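Local atomic coordinates of GDP-L-fucose synthase (Campylobacter jejuni subsp. jejuni serotype O:2, PDB entry 7M13), a protein that probably makes GDP-D-glycero-L-gluco-heptose for the capsular polysaccharide, as an NADPH-dependent member of the fucose synthase subfamily of epimerase/dehydratases. Residues Y63-A68 / D252-T257; M89-V94 / L106-S111; Y113-N118 / N274-I279; S153-I156 / N161-T164. All coordinates share one frame; numbering follows the deposited sequence. Where two conformers were deposited one is given.

Interaction 1. Residues Y63-A68 / D252-T257; sequences YVFLTA and DVAIYT. With NAP (NADP nicotinamide-adenine-dinucleotide phosphate), chain E.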
# COMPACT_ATOMS: atom_id res chain seq x y z
N TYR B 63 20.53 -13.49 5.98
CA TYR B 63 20.51 -12.26 5.15
C TYR B 63 19.63 -12.56 3.96
O TYR B 63 19.66 -13.66 3.38
CB TYR B 63 21.92 -11.85 4.72
CG TYR B 63 22.74 -11.46 5.92
CD1 TYR B 63 22.72 -10.18 6.41
CD2 TYR B 63 23.54 -12.39 6.56
CE1 TYR B 63 23.43 -9.83 7.54
CE2 TYR B 63 24.25 -12.06 7.69
CZ TYR B 63 24.20 -10.78 8.19
OH TYR B 63 24.89 -10.45 9.33
N VAL B 64 18.82 -11.58 3.56
CA VAL B 64 17.89 -11.72 2.43
C VAL B 64 18.08 -10.55 1.46
O VAL B 64 18.06 -9.36 1.89
CB VAL B 64 16.44 -11.76 2.94
CG1 VAL B 64 15.46 -11.78 1.78
CG2 VAL B 64 16.20 -12.96 3.87
N PHE B 65 18.25 -10.86 0.18
CA PHE B 65 18.12 -9.89 -0.94
C PHE B 65 16.84 -10.20 -1.67
O PHE B 65 16.71 -11.29 -2.26
CB PHE B 65 19.33 -9.94 -1.86
CG PHE B 65 20.64 -9.55 -1.22
CD1 PHE B 65 21.07 -8.24 -1.26
CD2 PHE B 65 21.50 -10.50 -0.70
CE1 PHE B 65 22.27 -7.86 -0.68
CE2 PHE B 65 22.70 -10.12 -0.15
CZ PHE B 65 23.11 -8.80 -0.18
N LEU B 66 15.88 -9.28 -1.59
CA LEU B 66 14.54 -9.53 -2.16
C LEU B 66 14.50 -8.93 -3.55
O LEU B 66 14.20 -7.70 -3.66
CB LEU B 66 13.49 -8.95 -1.23
CG LEU B 66 12.06 -9.09 -1.71
CD1 LEU B 66 11.79 -10.50 -2.23
CD2 LEU B 66 11.13 -8.66 -0.59
N THR B 67 14.77 -9.70 -4.60
CA THR B 67 14.77 -9.15 -5.97
C THR B 67 13.56 -9.60 -6.78
O THR B 67 13.33 -9.03 -7.84
CB THR B 67 16.05 -9.47 -6.77
OG1 THR B 67 15.94 -10.76 -7.39
CG2 THR B 67 17.29 -9.39 -5.92
N ALA B 68 12.80 -10.58 -6.30
CA ALA B 68 11.70 -11.16 -7.07
C ALA B 68 10.58 -10.13 -7.28
O ALA B 68 10.24 -9.41 -6.34
CB ALA B 68 11.17 -12.36 -6.35
N ASP B 252 26.95 -4.14 -5.95
CA ASP B 252 27.94 -3.47 -5.06
C ASP B 252 27.22 -2.67 -3.97
O ASP B 252 27.61 -2.76 -2.81
CB ASP B 252 28.87 -2.49 -5.77
CG ASP B 252 30.02 -3.14 -6.51
OD1 ASP B 252 30.18 -4.37 -6.34
OD2 ASP B 252 30.75 -2.41 -7.24
N VAL B 253 26.22 -1.85 -4.34
CA VAL B 253 25.57 -0.98 -3.33
C VAL B 253 24.70 -1.86 -2.42
O VAL B 253 24.60 -1.58 -1.24
CB VAL B 253 24.79 0.23 -3.90
CG1 VAL B 253 23.61 -0.17 -4.76
CG2 VAL B 253 24.39 1.18 -2.79
N ALA B 254 24.10 -2.92 -2.95
CA ALA B 254 23.31 -3.84 -2.11
C ALA B 254 24.20 -4.51 -1.07
O ALA B 254 23.85 -4.56 0.13
CB ALA B 254 22.58 -4.83 -2.98
N ILE B 255 25.40 -4.94 -1.49
CA ILE B 255 26.33 -5.58 -0.52
C ILE B 255 26.89 -4.51 0.42
O ILE B 255 27.02 -4.71 1.64
CB ILE B 255 27.43 -6.35 -1.25
CG1 ILE B 255 26.83 -7.53 -2.03
CG2 ILE B 255 28.46 -6.79 -0.22
CD1 ILE B 255 27.75 -8.12 -3.07
N TYR B 256 27.20 -3.32 -0.09
CA TYR B 256 27.66 -2.22 0.78
C TYR B 256 26.62 -1.90 1.86
O TYR B 256 26.95 -1.65 3.03
CB TYR B 256 27.96 -0.97 -0.05
CG TYR B 256 28.43 0.18 0.78
CD1 TYR B 256 29.78 0.32 1.05
CD2 TYR B 256 27.55 1.12 1.29
CE1 TYR B 256 30.22 1.36 1.84
CE2 TYR B 256 27.98 2.15 2.10
CZ TYR B 256 29.33 2.27 2.37
OH TYR B 256 29.80 3.30 3.15
N THR B 257 25.35 -1.87 1.46
CA THR B 257 24.24 -1.62 2.40
C THR B 257 24.26 -2.69 3.47
O THR B 257 24.21 -2.36 4.63
CB THR B 257 22.88 -1.62 1.66
OG1 THR B 257 22.87 -0.57 0.69
CG2 THR B 257 21.76 -1.23 2.61
PA NAP E . 13.62 -9.60 -13.10
O1A NAP E . 12.30 -9.22 -13.71
O2A NAP E . 14.80 -9.72 -14.03
O5B NAP E . 13.54 -10.95 -12.31
C5B NAP E . 12.48 -11.19 -11.38
C4B NAP E . 12.66 -12.59 -10.88
O4B NAP E . 11.66 -12.81 -9.86
C3B NAP E . 12.46 -13.69 -11.94
O3B NAP E . 13.59 -14.55 -11.96
C2B NAP E . 11.17 -14.37 -11.51
O2B NAP E . 11.16 -15.78 -11.74
C1B NAP E . 11.17 -14.12 -10.01
N9A NAP E . 9.83 -14.20 -9.46
C8A NAP E . 8.75 -13.43 -9.77
N7A NAP E . 7.64 -13.82 -9.19
C5A NAP E . 8.01 -14.93 -8.45
C6A NAP E . 7.28 -15.80 -7.63
N6A NAP E . 5.96 -15.71 -7.43
N1A NAP E . 7.97 -16.81 -7.05
C2A NAP E . 9.28 -16.91 -7.27
N3A NAP E . 10.07 -16.16 -8.04
C4A NAP E . 9.36 -15.18 -8.61
O3 NAP E . 13.96 -8.53 -11.96
PN NAP E . 15.02 -7.35 -12.01
O1N NAP E . 14.82 -6.59 -13.26
O2N NAP E . 16.34 -7.95 -11.70
O5D NAP E . 14.52 -6.46 -10.76
C5D NAP E . 15.05 -6.66 -9.47
C4D NAP E . 14.42 -5.65 -8.56
O4D NAP E . 14.78 -4.31 -8.97
C3D NAP E . 12.88 -5.70 -8.51
O3D NAP E . 12.40 -5.39 -7.19
C2D NAP E . 12.53 -4.62 -9.50
O2D NAP E . 11.20 -4.13 -9.36
C1D NAP E . 13.58 -3.57 -9.21
N1N NAP E . 13.73 -2.64 -10.35
C2N NAP E . 14.15 -3.07 -11.58
C3N NAP E . 14.20 -2.22 -12.63
C7N NAP E . 14.63 -2.63 -13.99
O7N NAP E . 14.81 -1.75 -14.85
N7N NAP E . 14.80 -3.93 -14.21
C4N NAP E . 13.87 -0.82 -12.44
C5N NAP E . 13.48 -0.42 -11.10
C6N NAP E . 13.36 -1.31 -10.17
P2B NAP E . 10.86 -16.36 -13.21
O1X NAP E . 12.15 -16.14 -13.95
O2X NAP E . 9.68 -15.70 -13.78
O3X NAP E . 10.57 -17.85 -12.95
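Phe-65 and Ala-254 mark the place where strand 63-66 passes helix 247-260, their CA atoms 8.1 Å apart, too far for backbone bonding and right for one layer of side chains. This is helix-on-sheet packing in the Rossmann fold of the epimerase/dehydratase family, and a small residue on the helix lets an aromatic one fill the gap. Phe-65 lies with CG beside its backbone N (chi1 -62°), which extends the ring from the sheet to the helix. There CE1 meets the methyl CB of Ala-254 at 3.8 Å, and the carbonyl O of Ala-254 approaches the ring edge in its plane, 3.7 Å from CE1. Ile-255 adds a looser apolar touch, CG1 to Phe-65 CZ at 4.3 Å. Leu-24 of helix 19-30 packs against both Phe-65 and Ala-254, while Val-64 and Leu-66 pack against helix 80-100. Past the strand's C-terminal end the chain reaches the dinucleotide: Thr-67, whose OG1 bonds to Ala-14 O, brings its own carbonyl O within 3.4 Å of C5D, and Ala-68 places its CA 3.2 Å from the ribose oxygen O4B of NADP.

Interaction 2. Residues M89-V94 / L106-S111; sequences MIQNNV and LVFFGS. With NAP (NADP nicotinamide-adenine-dinucleotide phosphate), chain E.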
# COMPACT_ATOMS: atom_id res chain seq x y z
N MET B 89 2.02 -9.64 -2.24
CA MET B 89 2.16 -10.96 -1.61
C MET B 89 3.65 -11.33 -1.48
O MET B 89 4.04 -11.79 -0.39
CB MET B 89 1.40 -12.06 -2.34
CG MET B 89 -0.15 -11.90 -2.29
SD MET B 89 -0.81 -11.91 -0.61
CE MET B 89 -0.17 -13.47 -0.05
N ILE B 90 4.43 -11.14 -2.52
CA ILE B 90 5.88 -11.45 -2.47
C ILE B 90 6.50 -10.66 -1.31
O ILE B 90 7.22 -11.20 -0.47
CB ILE B 90 6.54 -11.18 -3.82
CG1 ILE B 90 6.04 -12.18 -4.87
CG2 ILE B 90 8.05 -11.25 -3.64
CD1 ILE B 90 6.43 -11.81 -6.27
N GLN B 91 6.29 -9.36 -1.34
CA GLN B 91 6.86 -8.43 -0.34
C GLN B 91 6.43 -8.87 1.05
O GLN B 91 7.29 -9.01 1.98
CB GLN B 91 6.42 -6.99 -0.61
CG GLN B 91 6.99 -6.39 -1.89
CD GLN B 91 6.27 -5.17 -2.42
OE1 GLN B 91 6.52 -4.79 -3.57
NE2 GLN B 91 5.36 -4.61 -1.65
N ASN B 92 5.13 -9.06 1.26
CA ASN B 92 4.60 -9.32 2.61
C ASN B 92 5.12 -10.68 3.08
O ASN B 92 5.54 -10.83 4.24
CB ASN B 92 3.08 -9.30 2.61
CG ASN B 92 2.49 -7.92 2.40
OD1 ASN B 92 3.21 -6.93 2.41
ND2 ASN B 92 1.19 -7.90 2.21
N ASN B 93 5.06 -11.67 2.21
CA ASN B 93 5.48 -13.04 2.62
C ASN B 93 6.97 -13.04 2.99
O ASN B 93 7.33 -13.60 4.04
CB ASN B 93 5.20 -14.03 1.51
CG ASN B 93 3.72 -14.33 1.29
OD1 ASN B 93 2.91 -14.10 2.18
ND2 ASN B 93 3.43 -14.85 0.11
N VAL B 94 7.83 -12.41 2.19
CA VAL B 94 9.28 -12.49 2.47
C VAL B 94 9.62 -11.59 3.66
O VAL B 94 10.35 -12.02 4.56
CB VAL B 94 10.08 -12.13 1.21
CG1 VAL B 94 11.55 -11.96 1.49
CG2 VAL B 94 9.82 -13.19 0.14
N LEU B 106 17.83 -7.42 5.66
CA LEU B 106 17.16 -7.63 4.37
C LEU B 106 17.33 -6.37 3.54
O LEU B 106 17.25 -5.28 4.11
CB LEU B 106 15.67 -7.92 4.65
CG LEU B 106 14.76 -8.13 3.44
CD1 LEU B 106 13.64 -9.12 3.79
CD2 LEU B 106 14.16 -6.82 2.96
N VAL B 107 17.55 -6.56 2.25
CA VAL B 107 17.53 -5.45 1.27
C VAL B 107 16.43 -5.71 0.27
O VAL B 107 16.33 -6.81 -0.27
CB VAL B 107 18.88 -5.29 0.57
CG1 VAL B 107 18.77 -4.35 -0.62
CG2 VAL B 107 19.94 -4.83 1.55
N PHE B 108 15.55 -4.74 0.09
CA PHE B 108 14.43 -4.76 -0.85
C PHE B 108 14.72 -3.71 -1.92
O PHE B 108 15.27 -2.65 -1.62
CB PHE B 108 13.12 -4.44 -0.13
CG PHE B 108 11.93 -4.20 -1.02
CD1 PHE B 108 11.49 -5.19 -1.88
CD2 PHE B 108 11.20 -3.03 -0.92
CE1 PHE B 108 10.39 -4.98 -2.70
CE2 PHE B 108 10.11 -2.82 -1.74
CZ PHE B 108 9.72 -3.80 -2.63
N PHE B 109 14.25 -3.91 -3.14
CA PHE B 109 14.46 -2.95 -4.25
C PHE B 109 13.13 -2.30 -4.61
O PHE B 109 12.12 -3.00 -4.92
CB PHE B 109 15.10 -3.63 -5.44
CG PHE B 109 16.46 -4.17 -5.11
CD1 PHE B 109 17.57 -3.34 -5.15
CD2 PHE B 109 16.60 -5.45 -4.62
CE1 PHE B 109 18.82 -3.83 -4.80
CE2 PHE B 109 17.86 -5.93 -4.28
CZ PHE B 109 18.95 -5.11 -4.35
N GLY B 110 13.10 -0.97 -4.58
CA GLY B 110 11.98 -0.18 -5.08
C GLY B 110 12.24 0.32 -6.49
O GLY B 110 13.35 0.16 -7.01
N SER B 111 11.22 0.95 -7.06
CA SER B 111 11.22 1.52 -8.42
C SER B 111 10.90 3.00 -8.32
O SER B 111 10.08 3.37 -7.47
CB SER B 111 10.21 0.78 -9.29
OG SER B 111 9.89 1.54 -10.43
PA NAP E . 13.62 -9.60 -13.10
O1A NAP E . 12.30 -9.22 -13.71
O2A NAP E . 14.80 -9.72 -14.03
O5B NAP E . 13.54 -10.95 -12.31
C5B NAP E . 12.48 -11.19 -11.38
C4B NAP E . 12.66 -12.59 -10.88
O4B NAP E . 11.66 -12.81 -9.86
C3B NAP E . 12.46 -13.69 -11.94
O3B NAP E . 13.59 -14.55 -11.96
C2B NAP E . 11.17 -14.37 -11.51
O2B NAP E . 11.16 -15.78 -11.74
C1B NAP E . 11.17 -14.12 -10.01
N9A NAP E . 9.83 -14.20 -9.46
C8A NAP E . 8.75 -13.43 -9.77
N7A NAP E . 7.64 -13.82 -9.19
C5A NAP E . 8.01 -14.93 -8.45
C6A NAP E . 7.28 -15.80 -7.63
N6A NAP E . 5.96 -15.71 -7.43
N1A NAP E . 7.97 -16.81 -7.05
C2A NAP E . 9.28 -16.91 -7.27
N3A NAP E . 10.07 -16.16 -8.04
C4A NAP E . 9.36 -15.18 -8.61
O3 NAP E . 13.96 -8.53 -11.96
PN NAP E . 15.02 -7.35 -12.01
O1N NAP E . 14.82 -6.59 -13.26
O2N NAP E . 16.34 -7.95 -11.70
O5D NAP E . 14.52 -6.46 -10.76
C5D NAP E . 15.05 -6.66 -9.47
C4D NAP E . 14.42 -5.65 -8.56
O4D NAP E . 14.78 -4.31 -8.97
C3D NAP E . 12.88 -5.70 -8.51
O3D NAP E . 12.40 -5.39 -7.19
C2D NAP E . 12.53 -4.62 -9.50
O2D NAP E . 11.20 -4.13 -9.36
C1D NAP E . 13.58 -3.57 -9.21
N1N NAP E . 13.73 -2.64 -10.35
C2N NAP E . 14.15 -3.07 -11.58
C3N NAP E . 14.20 -2.22 -12.63
C7N NAP E . 14.63 -2.63 -13.99
O7N NAP E . 14.81 -1.75 -14.85
N7N NAP E . 14.80 -3.93 -14.21
C4N NAP E . 13.87 -0.82 -12.44
C5N NAP E . 13.48 -0.42 -11.10
C6N NAP E . 13.36 -1.31 -10.17
P2B NAP E . 10.86 -16.36 -13.21
O1X NAP E . 12.15 -16.14 -13.95
O2X NAP E . 9.68 -15.70 -13.78
O3X NAP E . 10.57 -17.85 -12.95
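Gln-91 and Phe-108 meet by van der Waals contact, without a hydrogen bond between them, where helix 80-100 packs on strand 105-111. The extended glutamine chain crosses the CE1-CZ end of the ring at a slant, CG lying 3.8 Å from both CE1 and CZ of Phe-108, and OE1 comes to 3.5 Å from CZ. Amide and ring planes are turned 67° apart, so the two flat groups do not stack. The amide's rotation is set from elsewhere, since NE2 bonds to Ala-143 O of helix 138-158. Phe-108 holds CG anti to its backbone N (chi1 170°), and this carries the ring across to the helix.

The purely apolar part is a single touch, Val-94 CG1 to Leu-106 CD1 at 4.2 Å.

A third kind of contact is with the cofactor, which both segments help to line. Ile-90 sets CD1 3.7 Å from the adenine N7A, whereas Phe-109 O receives a weak hydrogen bond from the ribose hydroxyl O3D at 3.3 Å and a second bond from Lys-144 NZ. Ser-111, predicted to matter for catalysis, lays CB 3.9 Å from C6N of the nicotinamide.

The two elements belong to a beta-alpha-beta unit of the Rossmann fold: strand 63-66, also touched by Val-94 and Phe-108, leads into helix 80-100, which returns to the neighbouring parallel strand 105-111 beside helix 138-158.

Interaction 3. Residues Y113-N118 / N274-I279; sequences YMYPEN and NTHINI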
# COMPACT_ATOMS: atom_id res chain seq x y z
N TYR B 113 8.87 4.34 -10.06
CA TYR B 113 7.41 4.46 -10.25
C TYR B 113 6.74 4.66 -8.89
O TYR B 113 5.53 5.00 -8.89
CB TYR B 113 6.82 3.23 -10.94
CG TYR B 113 7.10 3.15 -12.43
CD1 TYR B 113 6.77 4.18 -13.29
CD2 TYR B 113 7.66 2.01 -12.97
CE1 TYR B 113 6.99 4.09 -14.65
CE2 TYR B 113 7.89 1.90 -14.33
CZ TYR B 113 7.57 2.95 -15.17
OH TYR B 113 7.79 2.82 -16.50
N MET B 114 7.51 4.63 -7.80
CA MET B 114 6.96 4.88 -6.44
C MET B 114 6.92 6.39 -6.16
O MET B 114 6.43 6.77 -5.08
CB MET B 114 7.82 4.19 -5.37
CG MET B 114 8.87 5.10 -4.76
SD MET B 114 9.95 4.23 -3.59
CE MET B 114 9.95 2.59 -4.30
N TYR B 115 7.42 7.20 -7.10
CA TYR B 115 7.46 8.66 -6.98
C TYR B 115 6.39 9.30 -7.85
O TYR B 115 6.04 8.79 -8.91
CB TYR B 115 8.85 9.20 -7.31
CG TYR B 115 9.88 8.90 -6.27
CD1 TYR B 115 9.80 9.35 -4.96
CD2 TYR B 115 11.00 8.15 -6.62
CE1 TYR B 115 10.80 9.07 -4.03
CE2 TYR B 115 12.00 7.88 -5.70
CZ TYR B 115 11.89 8.32 -4.40
OH TYR B 115 12.87 8.05 -3.50
N PRO B 116 5.91 10.50 -7.45
CA PRO B 116 4.90 11.21 -8.23
C PRO B 116 5.37 11.45 -9.67
O PRO B 116 6.53 11.78 -9.86
CB PRO B 116 4.73 12.55 -7.51
CG PRO B 116 5.15 12.26 -6.07
CD PRO B 116 6.27 11.23 -6.22
N GLU B 117 4.47 11.30 -10.64
CA GLU B 117 4.78 11.49 -12.07
C GLU B 117 5.41 12.88 -12.27
O GLU B 117 6.39 12.99 -13.00
CB GLU B 117 3.47 11.35 -12.86
CG GLU B 117 3.63 11.59 -14.35
CD GLU B 117 2.41 11.17 -15.15
OE1 GLU B 117 1.30 11.25 -14.60
OE2 GLU B 117 2.58 10.79 -16.31
N ASN B 118 4.89 13.88 -11.59
CA ASN B 118 5.29 15.29 -11.87
C ASN B 118 6.24 15.80 -10.79
O ASN B 118 6.50 17.02 -10.76
CB ASN B 118 4.05 16.17 -12.03
CG ASN B 118 3.27 15.87 -13.29
OD1 ASN B 118 3.84 15.62 -14.34
ND2 ASN B 118 1.95 15.84 -13.17
N ASN B 274 10.58 8.22 5.21
CA ASN B 274 11.36 8.33 3.97
C ASN B 274 12.78 7.82 4.22
O ASN B 274 13.78 8.46 3.80
CB ASN B 274 11.32 9.77 3.44
CG ASN B 274 9.91 10.17 3.05
OD1 ASN B 274 9.18 9.39 2.44
ND2 ASN B 274 9.53 11.40 3.36
N THR B 275 12.87 6.67 4.86
CA THR B 275 14.17 6.01 5.14
C THR B 275 14.62 5.08 4.04
O THR B 275 15.66 4.42 4.23
CB THR B 275 14.14 5.31 6.49
OG1 THR B 275 13.11 4.32 6.52
CG2 THR B 275 13.99 6.29 7.63
N HIS B 276 13.88 4.99 2.95
CA HIS B 276 14.38 4.35 1.71
C HIS B 276 15.54 5.17 1.17
O HIS B 276 15.73 6.34 1.57
CB HIS B 276 13.26 4.20 0.68
CG HIS B 276 12.57 5.45 0.31
ND1 HIS B 276 11.65 6.04 1.13
CD2 HIS B 276 12.69 6.23 -0.79
CE1 HIS B 276 11.21 7.15 0.53
NE2 HIS B 276 11.84 7.28 -0.64
N ILE B 277 16.33 4.55 0.29
CA ILE B 277 17.55 5.23 -0.27
C ILE B 277 17.52 5.08 -1.77
O ILE B 277 17.53 3.95 -2.27
CB ILE B 277 18.83 4.57 0.28
CG1 ILE B 277 18.79 4.28 1.78
CG2 ILE B 277 20.03 5.41 -0.12
CD1 ILE B 277 19.93 3.41 2.24
N ASN B 278 17.65 6.18 -2.47
CA ASN B 278 17.79 6.12 -3.94
C ASN B 278 19.20 5.61 -4.30
O ASN B 278 20.17 5.99 -3.64
CB ASN B 278 17.62 7.48 -4.58
CG ASN B 278 16.24 8.03 -4.42
OD1 ASN B 278 15.26 7.29 -4.25
ND2 ASN B 278 16.15 9.36 -4.51
N ILE B 279 19.29 4.79 -5.33
CA ILE B 279 20.60 4.34 -5.86
C ILE B 279 20.60 4.66 -7.35
O ILE B 279 19.54 4.81 -7.96
CB ILE B 279 20.88 2.87 -5.53
CG1 ILE B 279 19.89 1.89 -6.15
CG2 ILE B 279 21.00 2.68 -4.03
CD1 ILE B 279 20.26 0.43 -6.01
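Tyr-115 and His-276 reach toward each other through different side-chain torsions. The tyrosine keeps CG beside its backbone N (chi1 -71°), sending its hydroxyl far out from the loop, whereas His-276 tucks CG between backbone N and carbonyl carbon (chi1 56°), which turns the NE2 side of its ring to that hydroxyl. Asn-278, two residues on, comes at the same oxygen with its amide.

The principal bond runs from Tyr-115 OH to Asn-278 OD1, 2.6 Å long. It lies in the carbonyl plane on a lone pair of OD1, the C=O...O angle being 126°, and the tyrosine ring stands nearly upright to the amide. Asn-278 ND2 is bonded to Asp-320 O, so the amide's orientation is fixed from both ends. The second bond is weak: His-276 NE2 reaches Tyr-115 OH at 3.1 Å with a strongly bent N-H, and the same nitrogen makes another weak bond to Glu-125 O. The two rings meet rim to rim, centroids 6.0 Å apart.

Met-114 packs against both rings. Its CG sits 4.1 Å above the centre of one face of the Tyr-115 ring, and SD lies obliquely 4.8 Å from the centroid of the His-276 ring.

The loop that follows strand 105-111 is thus tied to the main sheet at strand 277-278, where Glu-125 OE2 bonds to Asn-278 N. The tyrosine hydroxyl both accepts and donates in a short hydrogen-bonded chain, weak at its imidazole end and strong at its amide end, so the buried hydroxyl finds its main partner in a neutral amide oxygen.

Interaction 4. Residues S153-I156 / N161-T164; sequences SYNI and NFIT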
# COMPACT_ATOMS: atom_id res chain seq x y z
N SER B 153 8.38 0.18 8.68
CA SER B 153 7.46 -0.03 9.83
C SER B 153 7.95 -1.19 10.71
O SER B 153 7.86 -1.12 11.94
CB SER B 153 6.06 -0.28 9.35
OG SER B 153 5.59 0.83 8.59
N TYR B 154 8.49 -2.25 10.12
CA TYR B 154 9.13 -3.37 10.87
C TYR B 154 10.34 -2.82 11.64
O TYR B 154 10.55 -3.15 12.83
CB TYR B 154 9.47 -4.54 9.96
CG TYR B 154 8.31 -5.50 9.81
CD1 TYR B 154 7.27 -5.23 8.96
CD2 TYR B 154 8.16 -6.57 10.68
CE1 TYR B 154 6.18 -6.08 8.87
CE2 TYR B 154 7.07 -7.41 10.61
CZ TYR B 154 6.06 -7.16 9.71
OH TYR B 154 4.93 -7.95 9.64
N ASN B 155 11.11 -1.95 11.00
CA ASN B 155 12.32 -1.41 11.65
C ASN B 155 11.90 -0.63 12.91
O ASN B 155 12.55 -0.71 13.96
CB ASN B 155 13.08 -0.52 10.68
CG ASN B 155 13.67 -1.28 9.50
OD1 ASN B 155 13.74 -2.53 9.48
ND2 ASN B 155 14.09 -0.53 8.50
N ILE B 156 10.83 0.14 12.80
CA ILE B 156 10.39 1.00 13.92
C ILE B 156 9.74 0.14 15.00
O ILE B 156 10.07 0.31 16.20
CB ILE B 156 9.44 2.10 13.41
CG1 ILE B 156 10.19 3.08 12.51
CG2 ILE B 156 8.77 2.81 14.59
CD1 ILE B 156 9.30 4.04 11.78
N ASN B 161 16.13 -4.65 10.63
CA ASN B 161 17.08 -3.87 9.79
C ASN B 161 16.84 -4.24 8.33
O ASN B 161 17.61 -4.96 7.74
CB ASN B 161 18.54 -4.01 10.22
CG ASN B 161 18.88 -3.09 11.38
OD1 ASN B 161 18.94 -1.87 11.21
ND2 ASN B 161 19.08 -3.67 12.55
N PHE B 162 15.74 -3.73 7.81
CA PHE B 162 15.20 -4.00 6.46
C PHE B 162 15.29 -2.71 5.66
O PHE B 162 14.59 -1.75 5.97
CB PHE B 162 13.75 -4.48 6.61
CG PHE B 162 13.49 -5.76 7.36
CD1 PHE B 162 14.49 -6.65 7.69
CD2 PHE B 162 12.18 -6.11 7.65
CE1 PHE B 162 14.20 -7.84 8.34
CE2 PHE B 162 11.90 -7.29 8.31
CZ PHE B 162 12.90 -8.13 8.67
N ILE B 163 16.14 -2.70 4.64
CA ILE B 163 16.50 -1.43 3.95
C ILE B 163 15.98 -1.50 2.51
O ILE B 163 16.19 -2.52 1.85
CB ILE B 163 18.02 -1.26 3.94
CG1 ILE B 163 18.64 -1.46 5.32
CG2 ILE B 163 18.35 0.10 3.38
CD1 ILE B 163 18.12 -0.53 6.33
N THR B 164 15.35 -0.42 2.04
CA THR B 164 14.84 -0.31 0.66
C THR B 164 15.78 0.58 -0.15
O THR B 164 16.03 1.74 0.27
CB THR B 164 13.41 0.25 0.58
OG1 THR B 164 12.57 -0.71 1.26
CG2 THR B 164 12.92 0.42 -0.83
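Asn-155 lays its amide against the backbone of Phe-162, using both of its polar atoms. OD1 accepts from Phe-162 N at 2.9 Å, and ND2 donates to Phe-162 O, also at 2.9 Å, with N-H...O angles of 157° and 160°. A primary amide thus pairs with the N-H and C=O of one residue much as a neighbouring strand would. The fit is not perfectly flat: Phe-162 O lies close to the amide plane, but the donors stand tilted from the carbonyl planes of their acceptors. Asn-155 keeps CG beside its backbone N (chi1 -67°), which swings the amide from the helix to the start of the strand. OD1 takes a second bond from Thr-160 OG1, so the oxygen is gripped twice.

Tyr-154 and Phe-162 make the apolar half. It is the tyrosine's CB that touches, 3.9 Å from CD2 of the Phe-162 ring, which it approaches obliquely. The phenol itself leads away to bond His-96 through OH, its ring meeting Phe-99, and Tyr-85 of the second subunit packs on the Tyr-154 side chain. The Phe-162 side chain also packs on Leu-106 and Cys-151.

Across a very short connection the asparagine bonds the strand's first residue to the C-terminal end of the helix, which also faces the partner subunit. This is the helix-to-strand connection of a beta-alpha-beta unit, strand 105-111, helix 138-158 and strand 162-171, in the Rossmann fold.

In the fold
All four contacts are buried and serve one largely parallel Rossmann sheet, yet their chemistry follows their position. Interactions 1 and 2 lie at strands 63-66 and 105-111, which are hydrogen-bonded neighbours; both are mainly van der Waals packing of helices on the sheet, and both reach NADP. Interactions 3 and 4 each include one of the paired strands 277-278 and 162-171, joined where Ile-277 N meets Thr-164 O, and rely on side-chain hydrogen bonds to hold a loop (interaction 3) or a helix end (interaction 4) to the sheet. Interaction 4, farthest from the chain's centre, shares the second-subunit interface with interaction 2. Along the sequence, interaction 4 is nested inside interactions 1 and 3, whose loops cross.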